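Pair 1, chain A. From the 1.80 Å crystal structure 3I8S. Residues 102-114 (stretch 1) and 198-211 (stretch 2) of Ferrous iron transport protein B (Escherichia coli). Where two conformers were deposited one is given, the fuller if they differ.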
# COMPACT_ATOMS: atom_id res chain seq x y z
N LEU A 102 2.24 -4.02 -7.76
CA LEU A 102 1.90 -2.62 -7.66
C LEU A 102 0.41 -2.35 -7.31
O LEU A 102 0.04 -1.21 -7.02
CB LEU A 102 2.30 -1.86 -8.94
CG LEU A 102 3.80 -1.51 -9.06
CD1 LEU A 102 4.05 -0.82 -10.45
CD2 LEU A 102 4.26 -0.63 -7.89
N TYR A 103 -0.45 -3.36 -7.41
CA TYR A 103 -1.87 -3.12 -7.06
C TYR A 103 -1.95 -2.66 -5.60
O TYR A 103 -2.58 -1.64 -5.26
CB TYR A 103 -2.72 -4.32 -7.34
CG TYR A 103 -4.19 -4.01 -7.26
CD1 TYR A 103 -4.84 -3.46 -8.35
CD2 TYR A 103 -4.92 -4.21 -6.08
CE1 TYR A 103 -6.18 -3.13 -8.29
CE2 TYR A 103 -6.27 -3.90 -6.01
CZ TYR A 103 -6.88 -3.34 -7.14
OH TYR A 103 -8.21 -3.03 -7.10
N LEU A 104 -1.30 -3.41 -4.72
CA LEU A 104 -1.21 -3.04 -3.31
C LEU A 104 -0.57 -1.66 -3.10
O LEU A 104 -1.09 -0.82 -2.42
CB LEU A 104 -0.40 -4.08 -2.55
CG LEU A 104 -0.24 -3.84 -1.04
CD1 LEU A 104 -1.57 -3.72 -0.27
CD2 LEU A 104 0.62 -5.03 -0.44
N THR A 105 0.57 -1.43 -3.72
CA THR A 105 1.24 -0.16 -3.64
C THR A 105 0.31 1.03 -3.95
O THR A 105 0.27 2.02 -3.20
CB THR A 105 2.45 -0.13 -4.59
OG1 THR A 105 3.20 -1.37 -4.52
CG2 THR A 105 3.33 1.06 -4.23
N LEU A 106 -0.41 0.93 -5.04
CA LEU A 106 -1.33 2.01 -5.43
C LEU A 106 -2.38 2.23 -4.38
O LEU A 106 -2.76 3.35 -4.14
CB LEU A 106 -1.94 1.82 -6.80
CG LEU A 106 -1.19 2.59 -7.91
CD1 LEU A 106 0.28 2.28 -7.93
CD2 LEU A 106 -1.86 2.33 -9.30
N GLN A 107 -2.89 1.16 -3.75
CA GLN A 107 -3.87 1.33 -2.68
C GLN A 107 -3.28 2.12 -1.52
O GLN A 107 -3.95 3.00 -0.98
CB GLN A 107 -4.41 -0.02 -2.18
CG GLN A 107 -5.14 -0.83 -3.26
CD GLN A 107 -6.54 -1.31 -2.82
OE1 GLN A 107 -6.69 -2.35 -2.17
NE2 GLN A 107 -7.56 -0.53 -3.19
N LEU A 108 -2.06 1.80 -1.12
CA LEU A 108 -1.37 2.49 -0.02
C LEU A 108 -1.19 3.96 -0.35
O LEU A 108 -1.46 4.81 0.47
CB LEU A 108 0.01 1.91 0.28
CG LEU A 108 0.01 0.44 0.62
CD1 LEU A 108 1.44 0.04 0.72
CD2 LEU A 108 -0.77 0.25 1.91
N LEU A 109 -0.78 4.24 -1.58
CA LEU A 109 -0.53 5.62 -2.02
C LEU A 109 -1.83 6.44 -2.08
O LEU A 109 -1.85 7.62 -1.73
CB LEU A 109 0.18 5.57 -3.39
CG LEU A 109 1.60 4.99 -3.35
CD1 LEU A 109 2.16 4.81 -4.78
CD2 LEU A 109 2.49 5.86 -2.51
N GLU A 110 -2.91 5.81 -2.51
CA GLU A 110 -4.21 6.46 -2.54
C GLU A 110 -4.75 6.82 -1.15
O GLU A 110 -5.48 7.81 -0.99
CB GLU A 110 -5.23 5.61 -3.27
CG GLU A 110 -5.03 5.53 -4.73
CD GLU A 110 -6.28 5.08 -5.44
OE1 GLU A 110 -6.75 3.94 -5.20
OE2 GLU A 110 -6.81 5.90 -6.18
N LEU A 111 -4.38 6.02 -0.14
CA LEU A 111 -4.71 6.34 1.26
C LEU A 111 -3.87 7.49 1.79
O LEU A 111 -4.20 8.15 2.79
CB LEU A 111 -4.52 5.09 2.15
CG LEU A 111 -5.68 4.12 2.04
CD1 LEU A 111 -5.26 2.75 2.62
CD2 LEU A 111 -6.88 4.73 2.77
N GLY A 112 -2.76 7.73 1.11
CA GLY A 112 -1.92 8.86 1.44
C GLY A 112 -0.98 8.61 2.60
O GLY A 112 -0.41 9.57 3.14
N ILE A 113 -0.79 7.35 2.99
CA ILE A 113 0.09 7.08 4.14
C ILE A 113 1.55 7.18 3.64
O ILE A 113 1.82 6.67 2.54
CB ILE A 113 -0.04 5.62 4.72
CG1 ILE A 113 -1.48 5.09 4.75
CG2 ILE A 113 0.67 5.58 6.08
CD1 ILE A 113 -2.40 5.85 5.57
N PRO A 114 2.46 7.87 4.38
CA PRO A 114 3.85 7.95 3.92
C PRO A 114 4.42 6.55 3.70
O PRO A 114 4.26 5.69 4.55
CB PRO A 114 4.56 8.63 5.08
CG PRO A 114 3.50 9.49 5.64
CD PRO A 114 2.29 8.66 5.61
N LEU A 198 -9.41 13.29 5.14
CA LEU A 198 -10.18 13.36 3.91
C LEU A 198 -9.74 12.36 2.86
O LEU A 198 -10.58 11.74 2.22
CB LEU A 198 -10.13 14.77 3.31
CG LEU A 198 -10.95 15.01 2.03
CD1 LEU A 198 -12.39 14.53 2.17
CD2 LEU A 198 -10.91 16.48 1.70
N LYS A 199 -8.44 12.22 2.65
CA LYS A 199 -7.94 11.27 1.64
C LYS A 199 -8.55 9.89 1.94
O LYS A 199 -8.94 9.17 1.01
CB LYS A 199 -6.42 11.14 1.69
CG LYS A 199 -5.62 12.19 0.96
CD LYS A 199 -4.39 11.58 0.23
CE LYS A 199 -4.73 11.05 -1.19
NZ LYS A 199 -3.57 10.46 -1.94
N GLN A 200 -8.57 9.53 3.22
CA GLN A 200 -8.99 8.18 3.61
C GLN A 200 -10.49 8.04 3.47
O GLN A 200 -10.98 6.99 3.08
CB GLN A 200 -8.50 7.83 4.99
CG GLN A 200 -6.99 7.71 5.02
CD GLN A 200 -6.44 7.32 6.37
OE1 GLN A 200 -7.19 7.01 7.29
NE2 GLN A 200 -5.12 7.33 6.49
N ARG A 201 -11.21 9.11 3.75
CA ARG A 201 -12.65 9.13 3.53
C ARG A 201 -12.96 8.95 2.04
O ARG A 201 -13.83 8.19 1.66
CB ARG A 201 -13.24 10.42 4.09
CG ARG A 201 -13.47 10.32 5.64
CD ARG A 201 -14.22 11.50 6.21
NE ARG A 201 -13.39 12.69 6.32
CZ ARG A 201 -13.59 13.83 5.65
NH1 ARG A 201 -14.61 13.97 4.83
NH2 ARG A 201 -12.77 14.85 5.84
N ARG A 202 -12.22 9.62 1.19
CA ARG A 202 -12.43 9.49 -0.23
C ARG A 202 -12.10 8.07 -0.77
O ARG A 202 -12.78 7.54 -1.64
CB ARG A 202 -11.64 10.55 -0.97
CG ARG A 202 -12.23 11.93 -0.71
CD ARG A 202 -11.45 13.00 -1.45
NE ARG A 202 -12.16 14.28 -1.43
CZ ARG A 202 -11.63 15.43 -1.84
NH1 ARG A 202 -10.36 15.49 -2.23
NH2 ARG A 202 -12.35 16.54 -1.83
N TRP A 203 -11.04 7.50 -0.25
CA TRP A 203 -10.64 6.13 -0.59
C TRP A 203 -11.74 5.17 -0.14
O TRP A 203 -12.13 4.28 -0.88
CB TRP A 203 -9.34 5.80 0.12
CG TRP A 203 -8.80 4.46 -0.22
CD1 TRP A 203 -8.04 4.13 -1.32
CD2 TRP A 203 -8.97 3.25 0.53
NE1 TRP A 203 -7.73 2.78 -1.29
CE2 TRP A 203 -8.28 2.22 -0.17
CE3 TRP A 203 -9.66 2.91 1.70
CZ2 TRP A 203 -8.24 0.89 0.29
CZ3 TRP A 203 -9.62 1.60 2.15
CH2 TRP A 203 -8.91 0.62 1.44
N LEU A 204 -12.20 5.34 1.09
CA LEU A 204 -13.31 4.54 1.60
C LEU A 204 -14.56 4.64 0.70
O LEU A 204 -15.22 3.64 0.45
CB LEU A 204 -13.63 4.90 3.03
CG LEU A 204 -12.65 4.44 4.11
CD1 LEU A 204 -13.01 5.14 5.42
CD2 LEU A 204 -12.57 2.90 4.28
N GLY A 205 -14.89 5.86 0.27
CA GLY A 205 -16.00 6.07 -0.65
C GLY A 205 -15.89 5.21 -1.90
O GLY A 205 -16.87 4.55 -2.31
N LEU A 206 -14.70 5.23 -2.51
CA LEU A 206 -14.45 4.46 -3.74
C LEU A 206 -14.50 2.95 -3.46
O LEU A 206 -15.06 2.19 -4.24
CB LEU A 206 -13.11 4.85 -4.35
CG LEU A 206 -13.06 5.97 -5.37
CD1 LEU A 206 -11.68 5.99 -6.03
CD2 LEU A 206 -14.16 5.83 -6.45
N GLN A 207 -13.96 2.52 -2.31
CA GLN A 207 -14.02 1.12 -1.95
C GLN A 207 -15.46 0.66 -1.80
O GLN A 207 -15.81 -0.45 -2.22
CB GLN A 207 -13.23 0.85 -0.66
CG GLN A 207 -11.76 1.08 -0.84
CD GLN A 207 -11.17 0.06 -1.75
OE1 GLN A 207 -10.64 0.37 -2.80
NE2 GLN A 207 -11.27 -1.22 -1.34
N MET A 208 -16.31 1.51 -1.22
CA MET A 208 -17.71 1.13 -1.02
C MET A 208 -18.44 1.01 -2.37
O MET A 208 -19.25 0.10 -2.58
CB MET A 208 -18.42 2.16 -0.14
CG MET A 208 -17.97 2.23 1.32
SD MET A 208 -18.76 3.66 2.13
CE MET A 208 -20.44 3.11 2.13
N LEU A 209 -18.17 1.94 -3.25
CA LEU A 209 -18.74 1.89 -4.61
C LEU A 209 -18.27 0.65 -5.40
O LEU A 209 -19.01 0.11 -6.20
CB LEU A 209 -18.36 3.15 -5.39
CG LEU A 209 -18.90 4.47 -4.83
CD1 LEU A 209 -18.23 5.70 -5.48
CD2 LEU A 209 -20.41 4.52 -4.98
N GLU A 210 -17.03 0.22 -5.16
CA GLU A 210 -16.52 -1.01 -5.74
C GLU A 210 -17.19 -2.27 -5.17
O GLU A 210 -17.11 -3.33 -5.79
CB GLU A 210 -14.98 -1.05 -5.62
CG GLU A 210 -14.37 -2.09 -6.54
CD GLU A 210 -12.86 -2.20 -6.42
OE1 GLU A 210 -12.32 -1.88 -5.32
OE2 GLU A 210 -12.24 -2.60 -7.45
N GLY A 211 -17.87 -2.15 -4.03
CA GLY A 211 -18.54 -3.24 -3.34
C GLY A 211 -17.80 -3.82 -2.15
O GLY A 211 -18.13 -4.91 -1.70
O HOH W 1 -9.79 -3.45 -5.20
O HOH W 2 -7.93 9.08 -1.43
O HOH W 3 -4.14 9.62 5.15

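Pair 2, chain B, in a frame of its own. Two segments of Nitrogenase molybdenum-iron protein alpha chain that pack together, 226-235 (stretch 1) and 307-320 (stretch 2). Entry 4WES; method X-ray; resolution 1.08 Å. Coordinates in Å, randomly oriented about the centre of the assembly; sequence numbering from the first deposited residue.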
# COMPACT_ATOMS: atom_id res chain seq x y z
N ASP B 226 -0.10 -37.35 5.83
CA ASP B 226 1.06 -38.15 5.42
C ASP B 226 2.16 -38.06 6.44
O ASP B 226 2.87 -39.04 6.70
CB ASP B 226 1.59 -37.72 4.04
CG ASP B 226 0.61 -38.02 2.93
OD1 ASP B 226 -0.44 -38.65 3.18
OD2 ASP B 226 0.94 -37.62 1.79
N ARG B 227 2.38 -36.89 7.03
CA ARG B 227 3.43 -36.71 8.03
C ARG B 227 3.27 -37.74 9.15
O ARG B 227 4.25 -38.39 9.56
CB ARG B 227 3.34 -35.29 8.60
CG ARG B 227 4.41 -34.96 9.62
CD ARG B 227 4.24 -33.58 10.21
NE ARG B 227 3.04 -33.46 11.02
CZ ARG B 227 2.90 -33.92 12.26
NH1 ARG B 227 3.92 -34.50 12.88
NH2 ARG B 227 1.74 -33.83 12.89
N VAL B 228 2.05 -37.86 9.65
CA VAL B 228 1.77 -38.78 10.75
C VAL B 228 1.82 -40.23 10.31
O VAL B 228 2.39 -41.08 11.00
CB VAL B 228 0.43 -38.43 11.46
CG1 VAL B 228 0.06 -39.43 12.50
CG2 VAL B 228 0.60 -37.08 12.10
N LEU B 229 1.26 -40.54 9.15
CA LEU B 229 1.27 -41.92 8.66
C LEU B 229 2.69 -42.40 8.44
O LEU B 229 3.04 -43.55 8.78
CB LEU B 229 0.45 -42.02 7.37
CG LEU B 229 -1.05 -41.81 7.53
CD1 LEU B 229 -1.74 -41.70 6.18
CD2 LEU B 229 -1.66 -42.89 8.38
N GLU B 230 3.52 -41.55 7.85
CA GLU B 230 4.90 -41.93 7.59
C GLU B 230 5.70 -42.07 8.91
O GLU B 230 6.58 -42.96 8.99
CB GLU B 230 5.55 -40.92 6.63
CG GLU B 230 4.94 -41.09 5.23
CD GLU B 230 5.28 -40.02 4.21
OE1 GLU B 230 4.97 -40.27 3.01
OE2 GLU B 230 5.87 -38.95 4.52
N LYS B 231 5.41 -41.26 9.92
CA LYS B 231 6.05 -41.42 11.22
C LYS B 231 5.75 -42.80 11.84
O LYS B 231 6.63 -43.40 12.47
CB LYS B 231 5.57 -40.35 12.23
CG LYS B 231 6.28 -39.03 12.23
CD LYS B 231 5.60 -38.07 13.21
CE LYS B 231 5.93 -38.42 14.63
NZ LYS B 231 5.64 -37.26 15.51
N ILE B 232 4.54 -43.29 11.64
CA ILE B 232 4.17 -44.58 12.19
C ILE B 232 4.86 -45.71 11.41
O ILE B 232 5.19 -46.78 11.98
CB ILE B 232 2.65 -44.74 12.19
CG1 ILE B 232 2.05 -43.75 13.19
CG2 ILE B 232 2.27 -46.16 12.51
CD1 ILE B 232 0.56 -43.55 13.05
N GLY B 233 5.07 -45.48 10.11
CA GLY B 233 5.78 -46.46 9.28
C GLY B 233 5.04 -46.91 8.04
O GLY B 233 5.55 -47.80 7.34
N TYR B 234 3.89 -46.34 7.75
CA TYR B 234 3.20 -46.69 6.51
C TYR B 234 3.91 -46.11 5.30
O TYR B 234 4.57 -45.05 5.38
CB TYR B 234 1.76 -46.17 6.53
CG TYR B 234 0.91 -46.82 7.61
CD1 TYR B 234 0.43 -48.13 7.46
CD2 TYR B 234 0.60 -46.15 8.79
CE1 TYR B 234 -0.33 -48.75 8.43
CE2 TYR B 234 -0.15 -46.76 9.77
CZ TYR B 234 -0.61 -48.05 9.60
OH TYR B 234 -1.37 -48.66 10.56
N HIS B 235 3.72 -46.76 4.16
CA HIS B 235 4.08 -46.21 2.90
C HIS B 235 2.80 -45.64 2.29
O HIS B 235 1.86 -46.40 2.04
CB HIS B 235 4.65 -47.28 1.96
CG HIS B 235 4.91 -46.75 0.59
ND1 HIS B 235 4.25 -47.19 -0.53
CD2 HIS B 235 5.76 -45.78 0.18
CE1 HIS B 235 4.67 -46.53 -1.59
NE2 HIS B 235 5.60 -45.67 -1.19
N GLU B 307 4.91 -54.03 15.67
CA GLU B 307 5.66 -52.78 15.61
C GLU B 307 4.79 -51.62 15.14
O GLU B 307 4.87 -50.53 15.71
CB GLU B 307 6.91 -52.90 14.73
CG GLU B 307 7.72 -51.61 14.58
CD GLU B 307 8.34 -51.10 15.88
OE1 GLU B 307 8.25 -51.81 16.93
OE2 GLU B 307 8.93 -49.95 15.84
N LEU B 308 3.95 -51.84 14.13
CA LEU B 308 3.03 -50.78 13.68
C LEU B 308 2.10 -50.39 14.80
O LEU B 308 1.81 -49.21 15.02
CB LEU B 308 2.17 -51.19 12.49
CG LEU B 308 2.64 -50.99 11.06
CD1 LEU B 308 1.49 -51.40 10.14
CD2 LEU B 308 3.09 -49.58 10.81
N THR B 309 1.59 -51.38 15.51
CA THR B 309 0.70 -51.10 16.62
C THR B 309 1.37 -50.28 17.73
O THR B 309 0.83 -49.28 18.23
CB THR B 309 0.10 -52.39 17.15
OG1 THR B 309 -0.75 -52.96 16.14
CG2 THR B 309 -0.70 -52.14 18.42
N LYS B 310 2.60 -50.69 18.07
CA LYS B 310 3.38 -50.00 19.08
C LYS B 310 3.64 -48.56 18.67
O LYS B 310 3.45 -47.63 19.47
CB LYS B 310 4.70 -50.74 19.30
CG LYS B 310 5.66 -50.08 20.28
CD LYS B 310 7.03 -50.74 20.25
CE LYS B 310 8.06 -50.01 21.09
NZ LYS B 310 8.08 -50.51 22.49
N ARG B 311 4.10 -48.36 17.43
CA ARG B 311 4.42 -47.03 16.93
C ARG B 311 3.16 -46.19 16.85
O ARG B 311 3.20 -44.99 17.06
CB ARG B 311 5.08 -47.07 15.54
CG ARG B 311 6.55 -47.40 15.55
CD ARG B 311 7.33 -46.33 16.31
NE ARG B 311 7.47 -45.11 15.54
CZ ARG B 311 7.53 -43.88 16.04
NH1 ARG B 311 7.69 -42.84 15.23
NH2 ARG B 311 7.43 -43.68 17.34
N THR B 312 2.03 -46.82 16.51
CA THR B 312 0.75 -46.10 16.42
C THR B 312 0.47 -45.40 17.75
O THR B 312 0.19 -44.19 17.81
CB THR B 312 -0.43 -47.03 16.02
OG1 THR B 312 -0.24 -47.49 14.69
CG2 THR B 312 -1.76 -46.33 16.08
N GLU B 313 0.58 -46.15 18.83
CA GLU B 313 0.29 -45.58 20.15
C GLU B 313 1.34 -44.57 20.58
O GLU B 313 1.02 -43.56 21.20
CB GLU B 313 0.05 -46.68 21.19
CG GLU B 313 -1.18 -47.51 20.87
CD GLU B 313 -2.46 -46.70 20.85
OE1 GLU B 313 -3.31 -46.97 20.00
OE2 GLU B 313 -2.62 -45.79 21.68
N GLU B 314 2.61 -44.82 20.27
CA GLU B 314 3.65 -43.84 20.59
C GLU B 314 3.39 -42.52 19.87
O GLU B 314 3.52 -41.44 20.48
CB GLU B 314 5.05 -44.33 20.20
CG GLU B 314 5.52 -45.47 21.06
CD GLU B 314 6.80 -46.11 20.57
OE1 GLU B 314 7.29 -45.79 19.45
OE2 GLU B 314 7.32 -46.94 21.35
N VAL B 315 3.08 -42.58 18.58
CA VAL B 315 2.87 -41.37 17.81
C VAL B 315 1.62 -40.62 18.26
O VAL B 315 1.65 -39.40 18.41
CB VAL B 315 2.85 -41.68 16.30
CG1 VAL B 315 2.41 -40.49 15.48
CG2 VAL B 315 4.25 -42.15 15.85
N ILE B 316 0.54 -41.35 18.50
CA ILE B 316 -0.69 -40.72 19.04
C ILE B 316 -0.35 -39.97 20.33
O ILE B 316 -0.72 -38.79 20.48
CB ILE B 316 -1.81 -41.76 19.27
CG1 ILE B 316 -2.38 -42.24 17.94
CG2 ILE B 316 -2.91 -41.17 20.15
CD1 ILE B 316 -3.26 -43.44 18.07
N ALA B 317 0.36 -40.62 21.25
CA ALA B 317 0.61 -39.99 22.53
C ALA B 317 1.48 -38.73 22.39
O ALA B 317 1.20 -37.71 23.03
CB ALA B 317 1.27 -40.97 23.47
N GLU B 318 2.51 -38.80 21.54
CA GLU B 318 3.40 -37.66 21.41
C GLU B 318 2.70 -36.50 20.69
O GLU B 318 2.88 -35.32 21.03
CB GLU B 318 4.72 -38.00 20.74
CG GLU B 318 4.72 -38.17 19.28
CD GLU B 318 6.03 -38.72 18.80
OE1 GLU B 318 6.92 -38.99 19.62
OE2 GLU B 318 6.14 -38.91 17.60
N GLU B 319 1.91 -36.81 19.66
CA GLU B 319 1.19 -35.77 18.92
C GLU B 319 0.16 -35.06 19.82
O GLU B 319 0.04 -33.83 19.80
CB GLU B 319 0.52 -36.39 17.70
CG GLU B 319 1.48 -36.85 16.60
CD GLU B 319 2.14 -35.71 15.83
OE1 GLU B 319 1.53 -34.63 15.66
OE2 GLU B 319 3.23 -35.95 15.26
N ILE B 320 -0.56 -35.83 20.62
CA ILE B 320 -1.56 -35.25 21.50
C ILE B 320 -0.87 -34.44 22.60
O ILE B 320 -1.30 -33.32 22.92
CB ILE B 320 -2.50 -36.31 22.07
CG1 ILE B 320 -3.40 -36.85 20.95
CG2 ILE B 320 -3.32 -35.74 23.24
CD1 ILE B 320 -4.34 -37.93 21.37
O HOH W 4 8.61 -45.62 12.91
O HOH W 5 -1.90 -46.96 12.58

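Pairs 1 and 2 share one arrangement: a helix followed by a glycine that is the first residue to leave helical phi/psi packs against a second helix, with axes 9.5 Å apart at closest approach in both and N-to-C directions at 132° in pair 1 and 135° in pair 2. Fourteen central residues superpose with an RMSD of 1.0 Å, and the buried surfaces are similar, 529 and 558 Å². L111(A) matches I232(B), and these lie at the nearest backbone approaches, CA to CA 5.2 Å from Q200(A) in pair 1 and 5.3 Å from R311(B) in pair 2. G112(A) matches G233(B). Each has positive phi, where a CB would jam against the preceding carbonyl O; in pair 1 an ideal CB would also lie 2.7 Å from K199(A) CD, a clash.

The matched W203(A) and V315(B) both point toward the first helix but fill the space differently. In pair 1 the indole does much of the work: L111(A) CG lies over its face, 3.8 Å from the centroid of the five-membered ring, and L111(A) CD2 is 3.4 Å from W203(A) CD2. In pair 2 the smaller valine is one wall of a socket. I232(B) sits as a knob among L308(B), R311(B), T312(B) and V315(B), its CG1 3.8 Å from V315(B) CG2, while V228(B) CG1 meets V315(B) CG1 at 3.9 Å. At the position matching V228(B), Q107(A) instead makes a polar contact, its NE2 donating to Q207(A) OE1 at 3.2 Å.

K199(A) and R311(B) match, and both direct a cationic side chain at carbonyls near the end of the first helix. K199(A) NZ makes a weak hydrogen bond to L109(A) O at 3.3 Å; R311(B) NH1 donates to K231(B) O at 3.0 Å, with that oxygen near the guanidinium plane. Water 4 also links K231(B) O to R311(B) NE, whereas water 2 joins the backbone oxygens E110(A) O and K199(A) O.

E110(A) and K231(B) nearly coincide, with side-chain centres 0.5 Å apart. E110(A) CB packs 3.7 Å from W203(A) CD1; K231(B) NZ forms salt bridges to E318(B) OE2 at 2.7 Å and E319(B) OE2 at 2.8 Å. R227(B) also grips E319(B), NH1 to OE2 and NH2 to OE1 both at 2.9 Å, so one carboxylate ties together two cations.

Beyond the glycine, I113(A) and Y234(B) match: I113(A) CD1 approaches Q200(A) NE2 at 3.2 Å, while the tyrosine ring receives L308(B) CD2 over its face, 4.3 Å from the centroid.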